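DNA repair protein RAD7 (Saccharomyces cerevisiae, PDB 5ZB2) takes part in global genome nucleotide excision repair as a component of the GGR complex with RAD16 and ABF1, and interacts with ELC1. Local coordinates at residues A[328-333]-A[350-355]; A[376-381]-A[396-401]; A[166-171]-A[193-198]; A[186-191]-A[212-217]. One frame throughout, in Å; residues are numbered along the deposited sequence.

Contact 1. Residues A[328-333]-A[350-355]; sequences NLNSLK and YLDLGF
Asp352 OD1 is gripped by two N-H groups, one from each segment. Asn330 ND2 reaches Asp352 OD1 at 3.2 Å on its syn side, somewhat out of the carboxylate plane, and Gly354 N meets Asp352 OD1 nearly along the C-O axis at 3.0 Å, which closes an Asx turn within 350-355. The amide of Asn330 stands almost perpendicular to that carboxylate (planes 86° apart). Asn330 OD1 accepts from Ser331 OG at 2.6 Å, so both ends of the amide are held and its rotation is fixed. Asn328 lies alongside Asp352, pointing the same way. With CG anti to the backbone N (chi1 -176°), Asn328 OD1 accepts from Asn330 N at 2.8 Å in a second Asx turn, in 328-333. A water bonded to Asp352 OD2 has a weak link to Asn328 ND2. Backbone bonds join the segments beneath this polar row: Leu329 N to Asp352 O, and Ser331 N to Gly354 O at 2.8 Å. Farther along, Lys333 NZ reaches Phe355 O from above the carbonyl plane. Away from this polar row, Leu329 CD1 packs against Leu353 CD2 at 3.7 Å, and Phe340 of helix 337-341 touches both leucines. Here two Asx turns follow the strands; the short parallel strands, with leucines packed against a helix, are characteristic of a leucine-rich-repeat solenoid.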
loop_
_atom_site.group_PDB
_atom_site.type_symbol
_atom_site.label_atom_id
_atom_site.label_comp_id
_atom_site.label_asym_id
_atom_site.label_seq_id
_atom_site.Cartn_x
_atom_site.Cartn_y
_atom_site.Cartn_z
ATOM N N ASN A 328 14.065 40.680 -10.928
ATOM C CA ASN A 328 15.248 40.285 -10.168
ATOM C C ASN A 328 16.487 40.847 -10.853
ATOM O O ASN A 328 16.870 40.380 -11.931
ATOM C CB ASN A 328 15.329 38.764 -10.050
ATOM C CG ASN A 328 16.484 38.300 -9.182
ATOM O OD1 ASN A 328 17.466 39.021 -8.982
ATOM N ND2 ASN A 328 16.376 37.081 -8.667
ATOM N N LEU A 329 17.117 41.838 -10.219
ATOM C CA LEU A 329 18.346 42.451 -10.709
ATOM C C LEU A 329 19.546 42.099 -9.837
ATOM O O LEU A 329 20.564 42.802 -9.867
ATOM C CB LEU A 329 18.178 43.970 -10.782
ATOM C CG LEU A 329 16.968 44.475 -11.576
ATOM C CD1 LEU A 329 16.815 45.972 -11.386
ATOM C CD2 LEU A 329 17.084 44.133 -13.062
ATOM N N ASN A 330 19.450 41.012 -9.079
ATOM C CA ASN A 330 20.451 40.677 -8.075
ATOM C C ASN A 330 21.841 40.576 -8.686
ATOM O O ASN A 330 22.050 39.880 -9.682
ATOM C CB ASN A 330 20.072 39.355 -7.408
ATOM C CG ASN A 330 20.989 38.990 -6.260
ATOM O OD1 ASN A 330 22.168 38.691 -6.452
ATOM N ND2 ASN A 330 20.440 38.989 -5.056
ATOM N N SER A 331 22.789 41.286 -8.076
ATOM C CA SER A 331 24.216 41.272 -8.401
ATOM C C SER A 331 24.547 42.038 -9.675
ATOM O O SER A 331 25.667 41.888 -10.187
ATOM C CB SER A 331 24.764 39.846 -8.535
ATOM O OG SER A 331 24.533 39.093 -7.362
ATOM N N LEU A 332 23.632 42.852 -10.209
ATOM C CA LEU A 332 23.950 43.688 -11.368
ATOM C C LEU A 332 24.722 44.907 -10.875
ATOM O O LEU A 332 24.177 45.989 -10.640
ATOM C CB LEU A 332 22.690 44.078 -12.130
ATOM C CG LEU A 332 21.888 42.948 -12.789
ATOM C CD1 LEU A 332 21.146 43.476 -14.013
ATOM C CD2 LEU A 332 22.757 41.760 -13.166
ATOM N N LYS A 333 26.035 44.711 -10.726
ATOM C CA LYS A 333 26.910 45.745 -10.192
ATOM C C LYS A 333 27.077 46.922 -11.143
ATOM O O LYS A 333 27.474 48.004 -10.701
ATOM C CB LYS A 333 28.282 45.148 -9.880
ATOM C CG LYS A 333 28.806 45.473 -8.490
ATOM C CD LYS A 333 28.092 44.664 -7.416
ATOM C CE LYS A 333 28.761 44.832 -6.060
ATOM N NZ LYS A 333 28.107 44.013 -5.004
ATOM N N TYR A 350 7.312 42.708 -6.408
ATOM C CA TYR A 350 8.540 42.187 -5.825
ATOM C C TYR A 350 9.735 42.640 -6.652
ATOM O O TYR A 350 9.704 42.579 -7.885
ATOM C CB TYR A 350 8.516 40.653 -5.746
ATOM C CG TYR A 350 9.806 40.058 -5.224
ATOM C CD1 TYR A 350 10.044 39.954 -3.857
ATOM C CD2 TYR A 350 10.786 39.604 -6.095
ATOM C CE1 TYR A 350 11.223 39.414 -3.374
ATOM C CE2 TYR A 350 11.971 39.063 -5.621
ATOM C CZ TYR A 350 12.182 38.970 -4.261
ATOM O OH TYR A 350 13.357 38.434 -3.783
ATOM N N LEU A 351 10.793 43.074 -5.971
ATOM C CA LEU A 351 11.994 43.563 -6.641
ATOM C C LEU A 351 13.215 43.115 -5.854
ATOM O O LEU A 351 13.373 43.483 -4.686
ATOM C CB LEU A 351 11.963 45.089 -6.776
ATOM C CG LEU A 351 13.150 45.750 -7.487
ATOM C CD1 LEU A 351 13.260 45.292 -8.939
ATOM C CD2 LEU A 351 13.036 47.264 -7.411
ATOM N N ASP A 352 14.077 42.329 -6.494
ATOM C CA ASP A 352 15.289 41.806 -5.871
ATOM C C ASP A 352 16.465 42.675 -6.308
ATOM O O ASP A 352 16.886 42.621 -7.468
ATOM C CB ASP A 352 15.508 40.343 -6.258
ATOM C CG ASP A 352 16.695 39.711 -5.544
ATOM O OD1 ASP A 352 17.541 40.447 -4.993
ATOM O OD2 ASP A 352 16.786 38.467 -5.549
ATOM N N LEU A 353 16.990 43.475 -5.379
ATOM C CA LEU A 353 18.143 44.328 -5.641
ATOM C C LEU A 353 19.358 43.915 -4.821
ATOM O O LEU A 353 20.248 44.736 -4.577
ATOM C CB LEU A 353 17.799 45.792 -5.367
ATOM C CG LEU A 353 16.638 46.369 -6.176
ATOM C CD1 LEU A 353 16.373 47.804 -5.764
ATOM C CD2 LEU A 353 16.907 46.286 -7.677
ATOM N N GLY A 354 19.415 42.656 -4.399
ATOM C CA GLY A 354 20.531 42.173 -3.614
ATOM C C GLY A 354 21.857 42.327 -4.324
ATOM O O GLY A 354 22.008 41.913 -5.478
ATOM N N PHE A 355 22.828 42.922 -3.633
ATOM C CA PHE A 355 24.174 43.128 -4.165
ATOM C C PHE A 355 24.179 44.084 -5.357
ATOM O O PHE A 355 25.070 44.021 -6.206
ATOM C CB PHE A 355 24.830 41.799 -4.552
ATOM C CG PHE A 355 25.067 40.881 -3.389
ATOM C CD1 PHE A 355 26.178 41.048 -2.576
ATOM C CD2 PHE A 355 24.184 39.851 -3.108
ATOM C CE1 PHE A 355 26.401 40.207 -1.500
ATOM C CE2 PHE A 355 24.403 39.006 -2.036
ATOM C CZ PHE A 355 25.513 39.184 -1.231
HETATM O O HOH W 1 18.358 36.271 -6.036
#

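Contact 2. Residues A[376-381]-A[396-401]; sequences VIDVFG and TLIGRQ
Ile398 lies across the side chains of Val376 and Asp378, and its longer branch can be followed outward. CB carries CG1 between the backbone N and the carbonyl carbon (chi1 56°), a crowded position that turns this branch toward the neighbouring strand. Ile398 CG1 then rests 3.5 Å from Asp378 CA and also lies near Asp378 CB. Ile398 CD1, at the tip, meets Val376 CG1 at 3.5 Å and passes close to Asp378 OD2, Ile398 and Asp378 crossing at about a right angle. Beneath them the parallel strands 376-378 and 396-398 are joined by three backbone bonds: Ile377 N to Thr396 O, Ile398 N to Ile377 O, and Val379 N to Ile398 O, the last at 2.8 Å. This is the final strand pair of the leucine-rich-repeat solenoid, and Lys44 of the Elongin-C chain packs on Thr396. On the opposite face Ile377 CB meets Leu397 CD2 at 3.7 Å, and Ile364 of helix 361-370 touches both residues. Asp378 OD1 accepts from Phe380 N at 2.9 Å, nearly straight (163°), which makes an Asx turn at the strand end. An alanine in place of Asp378 would probably leave Phe380 N without this acceptor, free the turn to shift, and open a gap beside CG1 and CD1 of Ile398. Gly399 fits against that turn: a side chain on it would clash with Phe380 N and Asp378 OD1. Gly399 CA lies at the edge of the Phe380 ring, 3.9 Å from Phe380 CD2.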
loop_
_atom_site.group_PDB
_atom_site.type_symbol
_atom_site.label_atom_id
_atom_site.label_comp_id
_atom_site.label_asym_id
_atom_site.label_seq_id
_atom_site.Cartn_x
_atom_site.Cartn_y
_atom_site.Cartn_z
ATOM N N VAL A 376 7.783 44.469 -1.545
ATOM C CA VAL A 376 9.011 43.898 -1.004
ATOM C C VAL A 376 10.182 44.295 -1.890
ATOM O O VAL A 376 10.103 44.207 -3.121
ATOM C CB VAL A 376 8.920 42.361 -0.885
ATOM C CG1 VAL A 376 10.215 41.787 -0.309
ATOM C CG2 VAL A 376 7.726 41.962 -0.025
ATOM N N ILE A 377 11.271 44.725 -1.258
ATOM C CA ILE A 377 12.520 45.042 -1.942
ATOM C C ILE A 377 13.649 44.396 -1.155
ATOM O O ILE A 377 13.865 44.734 0.015
ATOM C CB ILE A 377 12.754 46.559 -2.064
ATOM C CG1 ILE A 377 11.608 47.230 -2.827
ATOM C CG2 ILE A 377 14.092 46.838 -2.754
ATOM C CD1 ILE A 377 11.683 48.750 -2.803
ATOM N N ASP A 378 14.369 43.477 -1.790
ATOM C CA ASP A 378 15.521 42.843 -1.166
ATOM C C ASP A 378 16.750 43.711 -1.409
ATOM O O ASP A 378 17.138 43.936 -2.559
ATOM C CB ASP A 378 15.730 41.432 -1.715
ATOM C CG ASP A 378 16.698 40.616 -0.876
ATOM O OD1 ASP A 378 17.619 41.206 -0.266
ATOM O OD2 ASP A 378 16.531 39.380 -0.819
ATOM N N VAL A 379 17.348 44.208 -0.326
ATOM C CA VAL A 379 18.531 45.055 -0.398
ATOM C C VAL A 379 19.732 44.387 0.271
ATOM O O VAL A 379 20.676 45.062 0.674
ATOM C CB VAL A 379 18.259 46.444 0.213
ATOM C CG1 VAL A 379 17.169 47.169 -0.572
ATOM C CG2 VAL A 379 17.877 46.319 1.681
ATOM N N PHE A 380 19.705 43.064 0.386
ATOM C CA PHE A 380 20.803 42.343 1.010
ATOM C C PHE A 380 22.110 42.675 0.305
ATOM O O PHE A 380 22.229 42.508 -0.912
ATOM C CB PHE A 380 20.535 40.840 0.969
ATOM C CG PHE A 380 21.536 40.030 1.736
ATOM C CD1 PHE A 380 22.733 39.645 1.152
ATOM C CD2 PHE A 380 21.283 39.656 3.045
ATOM C CE1 PHE A 380 23.657 38.901 1.860
ATOM C CE2 PHE A 380 22.203 38.912 3.758
ATOM C CZ PHE A 380 23.392 38.533 3.165
ATOM N N GLY A 381 23.089 43.153 1.072
ATOM C CA GLY A 381 24.378 43.519 0.532
ATOM C C GLY A 381 24.522 44.978 0.156
ATOM O O GLY A 381 25.649 45.425 -0.097
ATOM N N THR A 396 8.122 46.906 2.615
ATOM C CA THR A 396 9.035 46.315 3.579
ATOM C C THR A 396 10.351 45.984 2.888
ATOM O O THR A 396 10.361 45.494 1.754
ATOM C CB THR A 396 8.442 45.047 4.207
ATOM O OG1 THR A 396 8.425 43.994 3.238
ATOM C CG2 THR A 396 7.021 45.305 4.690
ATOM N N LEU A 397 11.456 46.253 3.575
ATOM C CA LEU A 397 12.790 45.987 3.057
ATOM C C LEU A 397 13.375 44.775 3.769
ATOM O O LEU A 397 13.409 44.731 5.003
ATOM C CB LEU A 397 13.707 47.199 3.243
ATOM C CG LEU A 397 13.264 48.518 2.606
ATOM C CD1 LEU A 397 14.314 49.590 2.854
ATOM C CD2 LEU A 397 13.001 48.365 1.118
ATOM N N ILE A 398 13.835 43.801 2.989
ATOM C CA ILE A 398 14.461 42.595 3.516
ATOM C C ILE A 398 15.935 42.611 3.139
ATOM O O ILE A 398 16.331 43.186 2.118
ATOM C CB ILE A 398 13.764 41.317 2.998
ATOM C CG1 ILE A 398 13.754 41.293 1.465
ATOM C CG2 ILE A 398 12.350 41.235 3.556
ATOM C CD1 ILE A 398 13.066 40.085 0.851
ATOM N N GLY A 399 16.752 41.982 3.979
ATOM C CA GLY A 399 18.185 41.971 3.768
ATOM C C GLY A 399 18.933 43.086 4.462
ATOM O O GLY A 399 20.001 43.491 3.989
ATOM N N ARG A 400 18.408 43.596 5.570
ATOM C CA ARG A 400 19.063 44.663 6.309
ATOM C C ARG A 400 20.247 44.112 7.102
ATOM O O ARG A 400 20.481 42.902 7.166
ATOM C CB ARG A 400 18.068 45.344 7.248
ATOM C CG ARG A 400 16.747 45.725 6.593
ATOM C CD ARG A 400 16.939 46.764 5.504
ATOM N NE ARG A 400 17.431 48.032 6.036
ATOM C CZ ARG A 400 16.659 48.971 6.578
ATOM N NH1 ARG A 400 17.200 50.091 7.032
ATOM N NH2 ARG A 400 15.347 48.794 6.674
ATOM N N GLN A 401 21.003 45.024 7.720
ATOM C CA GLN A 401 22.127 44.604 8.551
ATOM C C GLN A 401 21.663 43.765 9.734
ATOM O O GLN A 401 22.403 42.893 10.202
ATOM C CB GLN A 401 22.911 45.822 9.044
ATOM C CG GLN A 401 24.059 45.476 9.992
ATOM C CD GLN A 401 24.802 46.700 10.490
ATOM O OE1 GLN A 401 24.621 47.804 9.976
ATOM N NE2 GLN A 401 25.643 46.508 11.501
#

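Contact 3. Residues A[166-171]-A[193-198]; sequences FTDKSL and ISNYAL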
loop_
_atom_site.group_PDB
_atom_site.type_symbol
_atom_site.label_atom_id
_atom_site.label_comp_id
_atom_site.label_asym_id
_atom_site.label_seq_id
_atom_site.Cartn_x
_atom_site.Cartn_y
_atom_site.Cartn_z
ATOM N N PHE A 166 18.370 10.349 -13.607
ATOM C CA PHE A 166 17.716 10.656 -14.878
ATOM C C PHE A 166 18.817 10.844 -15.918
ATOM O O PHE A 166 19.388 11.928 -16.054
ATOM C CB PHE A 166 16.836 11.893 -14.753
ATOM C CG PHE A 166 15.919 12.100 -15.922
ATOM C CD1 PHE A 166 14.761 11.354 -16.045
ATOM C CD2 PHE A 166 16.214 13.039 -16.899
ATOM C CE1 PHE A 166 13.906 11.536 -17.120
ATOM C CE2 PHE A 166 15.364 13.229 -17.978
ATOM C CZ PHE A 166 14.210 12.475 -18.090
ATOM N N THR A 167 19.116 9.783 -16.654
ATOM C CA THR A 167 20.289 9.734 -17.510
ATOM C C THR A 167 19.951 10.173 -18.931
ATOM O O THR A 167 18.796 10.415 -19.281
ATOM C CB THR A 167 20.862 8.318 -17.527
ATOM O OG1 THR A 167 19.927 7.441 -18.169
ATOM C CG2 THR A 167 21.117 7.830 -16.100
ATOM N N ASP A 168 20.992 10.271 -19.761
ATOM C CA ASP A 168 20.786 10.557 -21.179
ATOM C C ASP A 168 19.850 9.536 -21.815
ATOM O O ASP A 168 18.997 9.891 -22.639
ATOM C CB ASP A 168 22.134 10.585 -21.903
ATOM C CG ASP A 168 22.896 11.877 -21.665
ATOM O OD1 ASP A 168 22.254 12.951 -21.628
ATOM O OD2 ASP A 168 24.135 11.824 -21.511
ATOM N N LYS A 169 19.979 8.263 -21.432
ATOM C CA LYS A 169 19.058 7.248 -21.932
ATOM C C LYS A 169 17.618 7.592 -21.574
ATOM O O LYS A 169 16.710 7.435 -22.399
ATOM C CB LYS A 169 19.434 5.877 -21.371
ATOM C CG LYS A 169 18.707 4.712 -22.026
ATOM C CD LYS A 169 19.113 3.382 -21.403
ATOM C CE LYS A 169 18.779 2.205 -22.314
ATOM N NZ LYS A 169 17.335 2.140 -22.674
ATOM N N SER A 170 17.391 8.067 -20.347
ATOM C CA SER A 170 16.039 8.419 -19.922
ATOM C C SER A 170 15.502 9.597 -20.719
ATOM O O SER A 170 14.319 9.628 -21.073
ATOM C CB SER A 170 16.029 8.745 -18.428
ATOM O OG SER A 170 16.745 7.767 -17.696
ATOM N N LEU A 171 16.355 10.588 -20.990
ATOM C CA LEU A 171 15.953 11.707 -21.835
ATOM C C LEU A 171 15.563 11.233 -23.230
ATOM O O LEU A 171 14.561 11.694 -23.794
ATOM C CB LEU A 171 17.087 12.729 -21.913
ATOM C CG LEU A 171 16.851 13.932 -22.828
ATOM C CD1 LEU A 171 15.679 14.762 -22.329
ATOM C CD2 LEU A 171 18.105 14.774 -22.929
ATOM N N ILE A 193 22.857 14.342 -17.338
ATOM C CA ILE A 193 22.341 14.748 -18.638
ATOM C C ILE A 193 23.425 15.517 -19.378
ATOM O O ILE A 193 24.012 16.461 -18.836
ATOM C CB ILE A 193 21.068 15.597 -18.481
ATOM C CG1 ILE A 193 19.924 14.761 -17.889
ATOM C CG2 ILE A 193 20.648 16.215 -19.815
ATOM C CD1 ILE A 193 19.477 13.573 -18.736
ATOM N N SER A 194 23.695 15.108 -20.617
ATOM C CA SER A 194 24.607 15.839 -21.489
ATOM C C SER A 194 24.093 16.017 -22.910
ATOM O O SER A 194 24.630 16.869 -23.627
ATOM C CB SER A 194 25.969 15.137 -21.554
ATOM O OG SER A 194 25.872 13.947 -22.311
ATOM N N ASN A 195 23.080 15.268 -23.339
ATOM C CA ASN A 195 22.608 15.297 -24.724
ATOM C C ASN A 195 21.515 16.342 -24.941
ATOM O O ASN A 195 20.456 16.058 -25.504
ATOM C CB ASN A 195 22.119 13.911 -25.131
ATOM C CG ASN A 195 23.235 12.891 -25.173
ATOM O OD1 ASN A 195 24.359 13.166 -24.749
ATOM N ND2 ASN A 195 22.932 11.702 -25.684
ATOM N N TYR A 196 21.778 17.576 -24.507
ATOM C CA TYR A 196 20.847 18.666 -24.772
ATOM C C TYR A 196 20.688 18.923 -26.265
ATOM O O TYR A 196 19.696 19.533 -26.680
ATOM C CB TYR A 196 21.318 19.939 -24.068
ATOM C CG TYR A 196 21.332 19.826 -22.559
ATOM C CD1 TYR A 196 20.186 20.069 -21.813
ATOM C CD2 TYR A 196 22.494 19.482 -21.883
ATOM C CE1 TYR A 196 20.198 19.969 -20.428
ATOM C CE2 TYR A 196 22.517 19.377 -20.504
ATOM C CZ TYR A 196 21.366 19.623 -19.781
ATOM O OH TYR A 196 21.397 19.516 -18.408
ATOM N N ALA A 197 21.639 18.457 -27.076
ATOM C CA ALA A 197 21.585 18.655 -28.517
ATOM C C ALA A 197 20.429 17.909 -29.174
ATOM O O ALA A 197 20.097 18.206 -30.325
ATOM C CB ALA A 197 22.907 18.215 -29.145
ATOM N N LEU A 198 19.817 16.946 -28.484
ATOM C CA LEU A 198 18.692 16.216 -29.059
ATOM C C LEU A 198 17.392 17.009 -29.026
ATOM O O LEU A 198 16.451 16.653 -29.745
ATOM C CB LEU A 198 18.486 14.888 -28.321
ATOM C CG LEU A 198 19.633 13.878 -28.378
ATOM C CD1 LEU A 198 19.339 12.686 -27.483
ATOM C CD2 LEU A 198 19.886 13.419 -29.807
#
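Asp168 OD1 accepts two successive backbone N-H groups from the facing loop. Ser194 N comes to the syn lone pair of Asp168 OD1 at 2.8 Å along an almost straight bond (171°), while Asn195 N arrives at Asp168 OD1 from above the carboxylate plane at 3.0 Å. The side chain leaves the first turn of helix 168-178 with CG beside its own backbone N (chi1 -78°). Asp168 OD2 lies 2.9 Å from Ser194 OG, whose proton may go there or to Asn195 OD1. The Asn195 amide is stacked on the carboxylate, their planes 15° apart although the two side chains cross at about a right angle. OD1 is thus held by two backbone N-H groups, which would probably stabilise the negative charge, and the carboxylate is covered by a flat neighbour. Next to it, Thr167 takes the N-cap position: its OG1 accepts weakly from Ser170 N and is also bonded to Glu141. Farther in, Ile193 sends CD1 into the bend before the helix, near the carbonyl oxygens of Phe166 and Thr167; Ile193 CD1 is 3.8 Å from Phe166 CD2. Leu171 CB borders Ile193 CD1 at 4.1 Å, and Leu171 CD2 touches Asn195 O. Ile193 CG2 lies over one face of the Tyr196 ring, toward its rim. Phe166, edge-to-face with Trp144, carries this packing on to helix 141-150. The arrangement joins the start of helix 168-178 to the loop that follows strand 184-188, a side-by-side stacking of adjacent turns typical of a leucine-rich-repeat solenoid.

Contact 4. Residues A[186-191]-A[212-217]; sequences GLSRLD and CIEYPF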
loop_
_atom_site.group_PDB
_atom_site.type_symbol
_atom_site.label_atom_id
_atom_site.label_comp_id
_atom_site.label_asym_id
_atom_site.label_seq_id
_atom_site.Cartn_x
_atom_site.Cartn_y
_atom_site.Cartn_z
ATOM N N GLY A 186 11.051 20.851 -18.707
ATOM C CA GLY A 186 11.965 21.372 -17.712
ATOM C C GLY A 186 13.060 20.390 -17.347
ATOM O O GLY A 186 12.788 19.217 -17.070
ATOM N N LEU A 187 14.305 20.863 -17.350
ATOM C CA LEU A 187 15.472 20.045 -17.018
ATOM C C LEU A 187 16.358 20.876 -16.104
ATOM O O LEU A 187 16.990 21.834 -16.562
ATOM C CB LEU A 187 16.235 19.620 -18.275
ATOM C CG LEU A 187 15.423 18.871 -19.336
ATOM C CD1 LEU A 187 16.210 18.733 -20.641
ATOM C CD2 LEU A 187 15.008 17.506 -18.812
ATOM N N SER A 188 16.409 20.520 -14.821
ATOM C CA SER A 188 17.080 21.350 -13.825
ATOM C C SER A 188 17.920 20.479 -12.905
ATOM O O SER A 188 17.390 19.580 -12.244
ATOM C CB SER A 188 16.062 22.154 -13.012
ATOM O OG SER A 188 16.655 22.662 -11.828
ATOM N N ARG A 189 19.221 20.758 -12.850
ATOM C CA ARG A 189 20.127 20.092 -11.917
ATOM C C ARG A 189 20.087 18.574 -12.107
ATOM O O ARG A 189 19.831 17.803 -11.177
ATOM C CB ARG A 189 19.788 20.479 -10.474
ATOM C CG ARG A 189 20.099 21.927 -10.134
ATOM C CD ARG A 189 19.972 22.200 -8.641
ATOM N NE ARG A 189 20.401 23.555 -8.299
ATOM C CZ ARG A 189 21.664 23.912 -8.074
ATOM N NH1 ARG A 189 22.643 23.020 -8.153
ATOM N NH2 ARG A 189 21.952 25.173 -7.772
ATOM N N LEU A 190 20.348 18.157 -13.347
ATOM C CA LEU A 190 20.387 16.747 -13.727
ATOM C C LEU A 190 21.833 16.409 -14.085
ATOM O O LEU A 190 22.278 16.645 -15.212
ATOM C CB LEU A 190 19.422 16.477 -14.878
ATOM C CG LEU A 190 17.983 16.936 -14.607
ATOM C CD1 LEU A 190 17.115 16.761 -15.843
ATOM C CD2 LEU A 190 17.373 16.185 -13.422
ATOM N N ASP A 191 22.559 15.846 -13.118
ATOM C CA ASP A 191 24.008 15.715 -13.233
ATOM C C ASP A 191 24.435 14.753 -14.335
ATOM O O ASP A 191 25.574 14.844 -14.802
ATOM C CB ASP A 191 24.600 15.257 -11.895
ATOM C CG ASP A 191 24.603 16.361 -10.845
ATOM O OD1 ASP A 191 23.903 17.381 -11.024
ATOM O OD2 ASP A 191 25.312 16.203 -9.832
ATOM N N CYS A 212 12.591 25.167 -19.872
ATOM C CA CYS A 212 13.376 25.453 -18.676
ATOM C C CYS A 212 14.607 24.560 -18.671
ATOM O O CYS A 212 14.485 23.333 -18.750
ATOM C CB CYS A 212 12.554 25.229 -17.403
ATOM S SG CYS A 212 11.056 26.232 -17.290
ATOM N N ILE A 213 15.786 25.173 -18.581
ATOM C CA ILE A 213 17.050 24.447 -18.475
ATOM C C ILE A 213 17.880 25.145 -17.407
ATOM O O ILE A 213 18.143 26.346 -17.517
ATOM C CB ILE A 213 17.828 24.397 -19.803
ATOM C CG1 ILE A 213 16.983 23.743 -20.903
ATOM C CG2 ILE A 213 19.142 23.644 -19.610
ATOM C CD1 ILE A 213 17.640 23.733 -22.289
ATOM N N GLU A 214 18.297 24.402 -16.378
ATOM C CA GLU A 214 19.023 24.997 -15.264
ATOM C C GLU A 214 20.215 24.136 -14.875
ATOM O O GLU A 214 20.092 22.916 -14.739
ATOM C CB GLU A 214 18.110 25.188 -14.050
ATOM C CG GLU A 214 16.792 25.864 -14.363
ATOM C CD GLU A 214 15.991 26.176 -13.112
ATOM O OE1 GLU A 214 16.202 27.256 -12.523
ATOM O OE2 GLU A 214 15.157 25.338 -12.711
ATOM N N TYR A 215 21.362 24.787 -14.684
ATOM C CA TYR A 215 22.560 24.201 -14.096
ATOM C C TYR A 215 22.931 22.866 -14.733
ATOM O O TYR A 215 22.892 21.823 -14.069
ATOM C CB TYR A 215 22.358 24.065 -12.585
ATOM C CG TYR A 215 21.836 25.355 -12.001
ATOM C CD1 TYR A 215 22.636 26.485 -11.968
ATOM C CD2 TYR A 215 20.535 25.459 -11.531
ATOM C CE1 TYR A 215 22.167 27.681 -11.469
ATOM C CE2 TYR A 215 20.052 26.651 -11.027
ATOM C CZ TYR A 215 20.876 27.762 -10.999
ATOM O OH TYR A 215 20.416 28.961 -10.499
ATOM N N PRO A 216 23.310 22.859 -16.009
ATOM C CA PRO A 216 23.868 21.638 -16.600
ATOM C C PRO A 216 25.187 21.276 -15.938
ATOM O O PRO A 216 25.957 22.145 -15.523
ATOM C CB PRO A 216 24.065 22.014 -18.072
ATOM C CG PRO A 216 24.241 23.504 -18.046
ATOM C CD PRO A 216 23.343 23.993 -16.947
ATOM N N PHE A 217 25.448 19.969 -15.845
ATOM C CA PHE A 217 26.647 19.503 -15.154
ATOM C C PHE A 217 27.909 19.967 -15.873
ATOM O O PHE A 217 28.812 20.547 -15.258
ATOM C CB PHE A 217 26.622 17.980 -15.032
ATOM C CG PHE A 217 27.673 17.435 -14.112
ATOM C CD1 PHE A 217 27.545 17.570 -12.738
ATOM C CD2 PHE A 217 28.789 16.793 -14.616
ATOM C CE1 PHE A 217 28.512 17.071 -11.886
ATOM C CE2 PHE A 217 29.759 16.291 -13.771
ATOM C CZ PHE A 217 29.622 16.432 -12.404
HETATM O O HOH W 2 23.356 18.450 -16.956
HETATM O O HOH W 3 20.638 20.013 -15.442
HETATM O O HOH W 4 24.174 19.189 -12.771
#
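Strands 186-188 and 212-214 run parallel, 7° apart in direction, tied by Leu187 N to Cys212 O at 2.8 Å, Glu214 N to Leu187 O, and, just past the strand, Arg189 N to Glu214 O. There Arg189 lays its guanidinium flat over one face of the Tyr215 ring as a stacked cation-pi pair. The centres are 4.3 Å apart and the planes 25° from parallel, with NH2 above the ring centre; the chain, extended from CG to NE, also sets Arg189 CG against Tyr215 CD2 at 3.8 Å. Ser188 and Glu214 share a face of the strands, where Glu214 OE2 lies 3.2 Å from Ser188 OG, while Glu214 OE1 accepts from Asn244 ND2. An alanine in place of Glu214 would probably leave the Asn244 amide without this acceptor and open a gap beside Ser188. Asp191 crosses Phe217 obliquely, Asp191 CG 3.7 Å from Phe217 CD1, and Asp191 O lies 3.3 Å from Phe217 CB. Waters bridge the loops beyond the strands: Leu190 N and Phe217 N each donate to one, and these waters probably reach Glu214 O and Leu190 O respectively, while a third joins Asp191 OD1 to Tyr215 O. Strand 157-161 lies next to 184-188 and strand 240-244 next to 210-214, so the pair sits mid-row in the solenoid; helix 199-202 lies on the connection between its two strands.

Contacts 1, 2 and 4 each pair neighbouring parallel strands of one solenoid, whereas contact 3 joins a helix start to a loop on its outer side. Contact 1 is the most buried and relies on side-chain amides and a carboxylate; contact 2, at the C-terminal end beside Elongin-C, is more aliphatic. Contacts 1 and 2 touch through strands 350-352 and 376-378, with Leu353 N probably bonded to Asp378 O. Contacts 3 and 4, both partly buried, interleave along the chain and meet where Tyr196 packs on Pro216 and Ile213. Contact 4 adds a cation-pi stack and bridging waters, while contact 3 uses a carboxylate to hold backbone N-H groups.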